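Local coordinates for protein beta-lactamase (Chitinophaga pinensis, PDB 6N36) that probably hydrolyses the beta-lactam ring of antibiotics with the help of two bound zinc ions, at residues 44-49 against 147-152; 138-142 against 153-157; 212-216 against 253-258. All coordinates share one frame; numbering follows the deposited sequence. Where two conformers were deposited one is given.

Contact 1 of 3, residues 44-49 against 147-152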
loop_
_atom_site.group_PDB
_atom_site.type_symbol
_atom_site.label_atom_id
_atom_site.label_comp_id
_atom_site.label_asym_id
_atom_site.label_seq_id
_atom_site.Cartn_x
_atom_site.Cartn_y
_atom_site.Cartn_z
ATOM N N THR A 44 -0.613 -8.381 16.448
ATOM C CA THR A 44 0.100 -8.130 17.728
ATOM C C THR A 44 -0.818 -8.512 18.872
ATOM O O THR A 44 -2.053 -8.639 18.730
ATOM C CB THR A 44 0.540 -6.676 17.922
ATOM O OG1 THR A 44 -0.463 -5.936 18.618
ATOM C CG2 THR A 44 0.882 -5.970 16.625
ATOM N N PRO A 45 -0.239 -8.715 20.066
ATOM C CA PRO A 45 -1.077 -9.034 21.222
ATOM C C PRO A 45 -2.105 -7.965 21.565
ATOM O O PRO A 45 -3.059 -8.332 22.232
ATOM C CB PRO A 45 -0.070 -9.197 22.354
ATOM C CG PRO A 45 1.209 -9.625 21.624
ATOM C CD PRO A 45 1.204 -8.812 20.348
ATOM N N LYS A 46 -1.885 -6.716 21.121
ATOM C CA LYS A 46 -2.757 -5.560 21.431
ATOM C C LYS A 46 -3.677 -5.230 20.261
ATOM O O LYS A 46 -4.372 -4.180 20.339
ATOM C CB LYS A 46 -1.872 -4.365 21.807
ATOM C CG LYS A 46 -1.152 -4.480 23.149
ATOM C CD LYS A 46 -1.953 -3.927 24.331
ATOM C CE LYS A 46 -1.379 -4.239 25.704
ATOM N NZ LYS A 46 -2.434 -4.504 26.716
ATOM N N GLY A 47 -3.682 -6.064 19.236
ATOM C CA GLY A 47 -4.510 -5.777 18.057
ATOM C C GLY A 47 -3.679 -5.683 16.804
ATOM O O GLY A 47 -2.457 -5.787 16.842
ATOM N N HIS A 48 -4.337 -5.456 15.670
ATOM C CA HIS A 48 -3.654 -5.617 14.379
ATOM C C HIS A 48 -3.612 -4.308 13.602
ATOM O O HIS A 48 -4.419 -3.415 13.832
ATOM C CB HIS A 48 -4.402 -6.667 13.539
ATOM C CG HIS A 48 -4.790 -7.894 14.297
ATOM N ND1 HIS A 48 -3.901 -8.527 15.172
ATOM C CD2 HIS A 48 -5.951 -8.591 14.345
ATOM C CE1 HIS A 48 -4.506 -9.567 15.694
ATOM N NE2 HIS A 48 -5.777 -9.657 15.197
ATOM N N ILE A 49 -2.670 -4.280 12.688
ATOM C CA ILE A 49 -2.483 -3.183 11.709
ATOM C C ILE A 49 -2.882 -3.776 10.354
ATOM O O ILE A 49 -2.347 -4.834 9.934
ATOM C CB ILE A 49 -1.065 -2.625 11.719
ATOM C CG1 ILE A 49 -0.576 -2.236 13.127
ATOM C CG2 ILE A 49 -0.952 -1.476 10.716
ATOM C CD1 ILE A 49 0.325 -3.265 13.751
ATOM N N LEU A 147 2.462 -0.473 18.048
ATOM C CA LEU A 147 1.347 -1.249 18.643
ATOM C C LEU A 147 1.875 -2.620 19.046
ATOM O O LEU A 147 2.468 -3.311 18.195
ATOM C CB LEU A 147 0.222 -1.417 17.609
ATOM C CG LEU A 147 -1.014 -2.129 18.130
ATOM C CD1 LEU A 147 -1.686 -1.391 19.257
ATOM C CD2 LEU A 147 -1.998 -2.432 16.997
ATOM N N GLY A 148 1.664 -3.024 20.299
ATOM C CA GLY A 148 1.947 -4.406 20.746
ATOM C C GLY A 148 3.352 -4.893 20.395
ATOM O O GLY A 148 3.512 -6.088 20.079
ATOM N N GLY A 149 4.370 -4.021 20.530
ATOM C CA GLY A 149 5.775 -4.407 20.293
ATOM C C GLY A 149 6.248 -4.113 18.887
ATOM O O GLY A 149 7.468 -4.181 18.668
ATOM N N MET A 150 5.337 -3.874 17.937
ATOM C CA MET A 150 5.697 -3.537 16.540
ATOM C C MET A 150 5.999 -2.054 16.426
ATOM O O MET A 150 5.321 -1.221 17.070
ATOM C CB MET A 150 4.560 -3.880 15.562
ATOM C CG MET A 150 4.448 -5.314 15.356
ATOM S SD MET A 150 5.851 -6.181 14.683
ATOM C CE MET A 150 6.000 -5.228 13.172
ATOM N N LYS A 151 6.981 -1.774 15.585
ATOM C CA LYS A 151 7.358 -0.399 15.191
ATOM C C LYS A 151 7.401 -0.331 13.666
ATOM O O LYS A 151 8.228 -0.987 13.040
ATOM C CB LYS A 151 8.717 -0.014 15.787
ATOM C CG LYS A 151 9.142 1.381 15.393
ATOM C CD LYS A 151 10.341 1.943 16.146
ATOM C CE LYS A 151 10.689 3.332 15.635
ATOM N NZ LYS A 151 11.484 4.115 16.618
ATOM N N ILE A 152 6.479 0.422 13.105
ATOM C CA ILE A 152 6.402 0.631 11.651
ATOM C C ILE A 152 6.853 2.059 11.361
ATOM O O ILE A 152 6.280 2.991 11.935
ATOM C CB ILE A 152 4.957 0.411 11.195
ATOM C CG1 ILE A 152 4.454 -1.000 11.485
ATOM C CG2 ILE A 152 4.846 0.785 9.724
ATOM C CD1 ILE A 152 2.937 -1.061 11.425
#

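Contact 2 of 3, residues 138-142 against 153-157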
loop_
_atom_site.group_PDB
_atom_site.type_symbol
_atom_site.label_atom_id
_atom_site.label_comp_id
_atom_site.label_asym_id
_atom_site.label_seq_id
_atom_site.Cartn_x
_atom_site.Cartn_y
_atom_site.Cartn_z
ATOM N N LEU A 138 -2.181 12.263 11.555
ATOM C CA LEU A 138 -1.515 12.707 10.314
ATOM C C LEU A 138 -0.044 12.339 10.449
ATOM O O LEU A 138 0.594 12.741 11.466
ATOM C CB LEU A 138 -1.710 14.224 10.157
ATOM C CG LEU A 138 -3.145 14.715 9.988
ATOM C CD1 LEU A 138 -3.198 16.239 10.027
ATOM C CD2 LEU A 138 -3.765 14.197 8.703
ATOM N N LEU A 139 0.499 11.645 9.463
ATOM C CA LEU A 139 1.873 11.107 9.508
ATOM C C LEU A 139 2.801 11.973 8.652
ATOM O O LEU A 139 2.363 12.461 7.581
ATOM C CB LEU A 139 1.852 9.678 8.953
ATOM C CG LEU A 139 1.010 8.668 9.715
ATOM C CD1 LEU A 139 0.867 7.388 8.879
ATOM C CD2 LEU A 139 1.608 8.406 11.099
ATOM N N HIS A 140 4.063 12.077 9.085
ATOM C CA HIS A 140 5.182 12.742 8.383
ATOM C C HIS A 140 6.296 11.756 8.057
ATOM O O HIS A 140 6.360 10.682 8.632
ATOM C CB HIS A 140 5.714 13.909 9.244
ATOM C CG HIS A 140 4.621 14.847 9.613
ATOM N ND1 HIS A 140 3.886 14.697 10.772
ATOM C CD2 HIS A 140 4.039 15.843 8.922
ATOM C CE1 HIS A 140 2.949 15.625 10.820
ATOM N NE2 HIS A 140 3.019 16.342 9.699
ATOM N N ASP A 141 7.186 12.142 7.162
ATOM C CA ASP A 141 8.302 11.285 6.742
ATOM C C ASP A 141 9.037 10.837 7.998
ATOM O O ASP A 141 9.401 11.713 8.870
ATOM C CB ASP A 141 9.210 12.004 5.745
ATOM C CG ASP A 141 10.275 11.085 5.178
ATOM O OD1 ASP A 141 9.937 9.969 4.760
ATOM O OD2 ASP A 141 11.468 11.462 5.158
ATOM N N GLY A 142 9.272 9.538 8.107
ATOM C CA GLY A 142 10.020 8.949 9.230
ATOM C C GLY A 142 9.173 8.689 10.469
ATOM O O GLY A 142 9.727 8.112 11.406
ATOM N N VAL A 153 7.818 2.204 10.470
ATOM C CA VAL A 153 8.254 3.549 10.024
ATOM C C VAL A 153 7.662 3.895 8.649
ATOM O O VAL A 153 7.746 3.057 7.740
ATOM C CB VAL A 153 9.779 3.641 10.029
ATOM C CG1 VAL A 153 10.198 5.001 9.482
ATOM C CG2 VAL A 153 10.335 3.403 11.422
ATOM N N MET A 154 7.003 5.040 8.545
ATOM C CA MET A 154 6.460 5.537 7.246
ATOM C C MET A 154 7.555 6.346 6.536
ATOM O O MET A 154 8.244 7.158 7.232
ATOM C CB MET A 154 5.213 6.392 7.436
ATOM C CG MET A 154 4.592 6.765 6.103
ATOM S SD MET A 154 5.320 8.342 5.429
ATOM C CE MET A 154 4.221 9.496 6.199
ATOM N N ARG A 155 7.803 6.084 5.254
ATOM C CA ARG A 155 8.698 6.939 4.463
ATOM C C ARG A 155 7.889 7.569 3.342
ATOM O O ARG A 155 7.200 6.823 2.629
ATOM C CB ARG A 155 9.920 6.201 3.925
ATOM C CG ARG A 155 10.841 5.606 4.981
ATOM C CD ARG A 155 11.434 6.624 5.917
ATOM N NE ARG A 155 11.990 7.808 5.295
ATOM C CZ ARG A 155 13.268 7.969 4.942
ATOM N NH1 ARG A 155 14.139 6.979 5.083
ATOM N NH2 ARG A 155 13.625 9.091 4.341
ATOM N N GLN A 156 7.974 8.887 3.182
ATOM C CA GLN A 156 7.228 9.596 2.125
ATOM C C GLN A 156 7.888 9.318 0.775
ATOM O O GLN A 156 9.077 9.630 0.591
ATOM C CB GLN A 156 7.085 11.096 2.389
ATOM C CG GLN A 156 6.260 11.427 3.621
ATOM C CD GLN A 156 6.210 12.927 3.819
ATOM O OE1 GLN A 156 7.227 13.609 3.604
ATOM N NE2 GLN A 156 5.073 13.446 4.264
ATOM N N HIS A 157 7.101 8.780 -0.153
ATOM C CA HIS A 157 7.526 8.390 -1.512
ATOM C C HIS A 157 6.568 9.039 -2.496
ATOM O O HIS A 157 5.861 8.349 -3.203
ATOM C CB HIS A 157 7.670 6.878 -1.599
ATOM C CG HIS A 157 8.814 6.376 -0.825
ATOM N ND1 HIS A 157 8.861 5.092 -0.329
ATOM C CD2 HIS A 157 9.996 6.971 -0.483
ATOM C CE1 HIS A 157 9.970 4.945 0.350
ATOM N NE2 HIS A 157 10.700 6.065 0.301
HETATM O O HOH W 1 11.262 9.564 2.118
HETATM O O HOH W 2 7.451 14.919 6.245
#

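Contact 3 of 3, residues 212-216 against 253-258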
loop_
_atom_site.group_PDB
_atom_site.type_symbol
_atom_site.label_atom_id
_atom_site.label_comp_id
_atom_site.label_asym_id
_atom_site.label_seq_id
_atom_site.Cartn_x
_atom_site.Cartn_y
_atom_site.Cartn_z
ATOM N N LYS A 212 15.186 8.281 -6.159
ATOM C CA LYS A 212 16.489 8.252 -5.456
ATOM C C LYS A 212 16.323 7.687 -4.040
ATOM O O LYS A 212 17.102 6.804 -3.616
ATOM C CB LYS A 212 17.117 9.643 -5.447
ATOM C CG LYS A 212 17.500 10.158 -6.833
ATOM C CD LYS A 212 18.094 11.545 -6.854
ATOM C CE LYS A 212 17.082 12.632 -6.623
ATOM N NZ LYS A 212 17.702 13.973 -6.563
ATOM N N ALA A 213 15.297 8.128 -3.327
ATOM C CA ALA A 213 15.042 7.786 -1.921
ATOM C C ALA A 213 14.777 6.275 -1.798
ATOM O O ALA A 213 15.338 5.610 -0.919
ATOM C CB ALA A 213 13.902 8.587 -1.394
ATOM N N MET A 214 13.973 5.711 -2.693
ATOM C CA MET A 214 13.646 4.283 -2.624
ATOM C C MET A 214 14.883 3.441 -2.972
ATOM O O MET A 214 15.020 2.375 -2.377
ATOM C CB MET A 214 12.446 3.995 -3.544
ATOM C CG MET A 214 11.201 4.662 -2.998
ATOM S SD MET A 214 9.723 4.134 -3.924
ATOM C CE MET A 214 9.527 2.487 -3.224
ATOM N N LYS A 215 15.754 3.912 -3.851
ATOM C CA LYS A 215 16.965 3.118 -4.176
ATOM C C LYS A 215 17.834 2.999 -2.920
ATOM O O LYS A 215 18.564 1.983 -2.734
ATOM C CB LYS A 215 17.742 3.814 -5.284
ATOM C CG LYS A 215 18.663 2.859 -6.033
ATOM C CD LYS A 215 17.806 1.960 -6.927
ATOM C CE LYS A 215 18.373 1.782 -8.320
ATOM N NZ LYS A 215 19.396 0.719 -8.331
ATOM N N ALA A 216 17.811 4.019 -2.074
ATOM C CA ALA A 216 18.700 4.114 -0.903
ATOM C C ALA A 216 18.239 3.250 0.279
ATOM O O ALA A 216 19.024 3.084 1.226
ATOM C CB ALA A 216 18.876 5.558 -0.497
ATOM N N TYR A 253 13.844 -5.500 -7.135
ATOM C CA TYR A 253 13.526 -4.144 -6.615
ATOM C C TYR A 253 14.322 -3.104 -7.391
ATOM O O TYR A 253 13.778 -2.125 -7.923
ATOM C CB TYR A 253 13.892 -4.101 -5.141
ATOM C CG TYR A 253 13.654 -2.787 -4.467
ATOM C CD1 TYR A 253 12.370 -2.416 -4.112
ATOM C CD2 TYR A 253 14.688 -1.931 -4.154
ATOM C CE1 TYR A 253 12.116 -1.232 -3.448
ATOM C CE2 TYR A 253 14.466 -0.745 -3.480
ATOM C CZ TYR A 253 13.169 -0.417 -3.087
ATOM O OH TYR A 253 12.894 0.731 -2.417
ATOM N N ASP A 254 15.632 -3.304 -7.512
ATOM C CA ASP A 254 16.471 -2.383 -8.311
ATOM C C ASP A 254 15.976 -2.324 -9.755
ATOM O O ASP A 254 15.976 -1.226 -10.337
ATOM C CB ASP A 254 17.934 -2.815 -8.191
ATOM C CG ASP A 254 18.508 -2.401 -6.849
ATOM O OD1 ASP A 254 18.177 -1.260 -6.415
ATOM O OD2 ASP A 254 19.346 -3.151 -6.293
ATOM N N ASP A 255 15.613 -3.455 -10.344
ATOM C CA ASP A 255 15.175 -3.503 -11.754
ATOM C C ASP A 255 13.881 -2.691 -11.921
ATOM O O ASP A 255 13.800 -1.924 -12.889
ATOM C CB ASP A 255 15.001 -4.945 -12.221
ATOM C CG ASP A 255 16.340 -5.643 -12.445
ATOM O OD1 ASP A 255 17.410 -4.969 -12.324
ATOM O OD2 ASP A 255 16.320 -6.843 -12.648
ATOM N N VAL A 256 12.907 -2.801 -11.024
ATOM C CA VAL A 256 11.621 -2.044 -11.144
ATOM C C VAL A 256 11.908 -0.543 -10.996
ATOM O O VAL A 256 11.398 0.275 -11.764
ATOM C CB VAL A 256 10.594 -2.521 -10.093
ATOM C CG1 VAL A 256 9.420 -1.558 -9.970
ATOM C CG2 VAL A 256 10.103 -3.921 -10.398
ATOM N N LEU A 257 12.748 -0.154 -10.046
ATOM C CA LEU A 257 13.044 1.287 -9.868
ATOM C C LEU A 257 13.819 1.820 -11.074
ATOM O O LEU A 257 13.565 2.936 -11.517
ATOM C CB LEU A 257 13.829 1.498 -8.578
ATOM C CG LEU A 257 13.078 1.255 -7.272
ATOM C CD1 LEU A 257 13.979 1.516 -6.090
ATOM C CD2 LEU A 257 11.823 2.097 -7.160
ATOM N N ASP A 258 14.764 1.065 -11.590
ATOM C CA ASP A 258 15.547 1.484 -12.784
ATOM C C ASP A 258 14.587 1.663 -13.974
ATOM O O ASP A 258 14.754 2.660 -14.731
ATOM C CB ASP A 258 16.683 0.486 -13.044
ATOM C CG ASP A 258 17.817 0.525 -12.023
ATOM O OD1 ASP A 258 17.857 1.453 -11.207
ATOM O OD2 ASP A 258 18.696 -0.368 -12.074
#

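Contact 1 of 3, residues 44-49 against 147-152
Leu147 lays its forked end into the turn of residues 44-47 and has more surface buried here than any other residue of the contact. With CG anti to the backbone N (chi1 -177°), the fork is carried across to the other segment, where its two methyls part. CD2 comes down on backbone, 3.4 Å from Gly47 O, while CD1 rests 3.9 Å from CB of Lys46, whose chain then bends and leads its ammonium away.

Ile49 comes next. It runs alongside Leu147 in the opposite sense, Ile49 CD1 lying 4.1 Å from Leu147 CD2, and it also meets Ile152 tip to tip, with Ile49 CG2 4.0 Å from Ile152 CD1. Ile42 of strand 40-42 packs on both isoleucines and continues this apolar layer.

Gly148, in the type I' turn from Leu147 to Met150, offers bare backbone: its CA sits 3.6 Å from Thr44 OG1. The methyl of Thr44 reaches past it, with CG2 3.5 Å from Leu147 O and also against CG of Met150. The threonine hydroxyl is tied within its own turn. It accepts from Lys46 N at 3.0 Å, an ST turn, and Thr44 OG1 donates to Gly47 O at 2.7 Å, in the carbonyl plane and on a lone pair. Gly47 O is therefore gripped by the hydroxyl while the leucine methyl lies against it.

The turn 44-47 leads into strand 48-51, and the turn 147-150 links strands 144-147 and 150-156 as a hairpin; the strands belong to the two facing sheets of the metallo-beta-lactamase sandwich. No hydrogen bond crosses between the segments, so the fit rests on shape and apolar packing, while the Thr44 hydroxyl and Gly47 O are met within their own turn.

Contact 2 of 3, residues 138-142 against 153-157
The Asp141 carboxylate meets the Arg155 guanidinium at the guanidinium's edge, the two planes turned 45° apart. Arg155 NE gives a nearly straight bond (174°) to Asp141 OD1 at 3.0 Å, staying in the guanidinium plane and arriving on the syn side of the oxygen. From the opposite face of the carboxylate, on the anti side, Gln156 N donates to the same Asp141 OD1 at 2.7 Å, both donors tilted out of the carboxylate plane. A water adds a third donor to OD1 and ties it to Gln156 O; the bond from Arg155 NH2 to Asp141 OD2 is weak. With chi1 at -173° the carboxylate swings away from its own backbone N to reach the three donors that hold OD1 from several directions. Within 153-157, Arg155 O lies over one face of the His157 ring, offset toward the rim.

Backbone adds another link, Gly142 N to Met154 O at 2.7 Å. Gln156 OE1 reaches Asp141 N through a second water, while NE2 bonds to Asn106 OD1. Met154 bends at chi2 and chi3 so that CE lies 3.6 Å from Leu139 CB and 3.4 Å from His140 O.

The contact joins the end of strand 137-139, outermost in the seven-stranded sheet, and the loop after it to strand 150-156 of the other sheet. Met154 packs on Phe167 of strand 165-172, and Arg155 on Tyr209 of helix 203-215.

Contact 3 of 3, residues 212-216 against 253-258
A salt-bridge network knits helix 203-215 to helix 250-268, with Lys215 reaching across to Asp254 and Asp258, one turn apart on the second helix. Lys215 NZ donates to Asp254 OD1 at 3.0 Å, arriving from above the carboxylate plane, 66° out of it. A longer ionic contact of 3.3 Å joins Lys215 NZ to Asp258 OD1; Asp258 was modelled in two conformers, so this arm is less certain. The lysine gets there by bending at chi2, chi3 and chi4, which brings NZ between the two carboxylates. Arg250 strengthens the network: it pairs with Asp254 OD2 and also donates to Lys215 O. Asp254 is thus shared between two cations, which would probably keep it ionised.

In the layered alpha-beta/beta-alpha fold of the metallo-beta-lactamases these helices lie on the side of the five-stranded sheet, and Met214 looks inward, onto Ala183, Pro186 and His157, about 13 Å from a bound zinc ion.

Next to the charged groups, Leu257 sets its CD1 against the backbone joining Met214 and Lys215, on helix 203-215, 3.8 Å from Met214 C and 3.7 Å from Lys215 N. The aliphatic part of Lys215 runs past it in the opposite direction, Lys215 CD being 3.9 Å from Leu257 CD1. Tyr253, with its ring sent out from the helix by a chi1 of 179°, donates from OH to Met214 O at 2.7 Å. The hydroxyl sits above that carbonyl's plane, 45° out of it and off the lone pairs, whereas the carbonyl oxygen lies at the edge of the tyrosine ring. Met214 CB is 3.5 Å from Tyr253 OH, the two side chains crossing at about a right angle. Phe219 and Trp222 each meet the same ring edge to face.

How the contacts relate
Contacts 1 and 2 both use strand 150-156, one at each end, and tie it to the seven-stranded sheet. All three contacts are only partly buried; contact 2 lies nearest the middle of the chain, its centre about 13 Å from the chain centre, against 18 and 17 Å for contacts 1 and 3. Contact 1 relies on apolar packing without a cross-bond, whereas contact 2 adds an ionic pair, one backbone bond, a backbone-to-carboxylate bond and waters to its methionine packing. Contact 3 joins two helices and sets a salt-bridge network beside a leucine and a backbone-bound tyrosine. It touches contact 2 where His157 ND1 lies 3.6 Å from Met214 CG, but stays clear of contact 1.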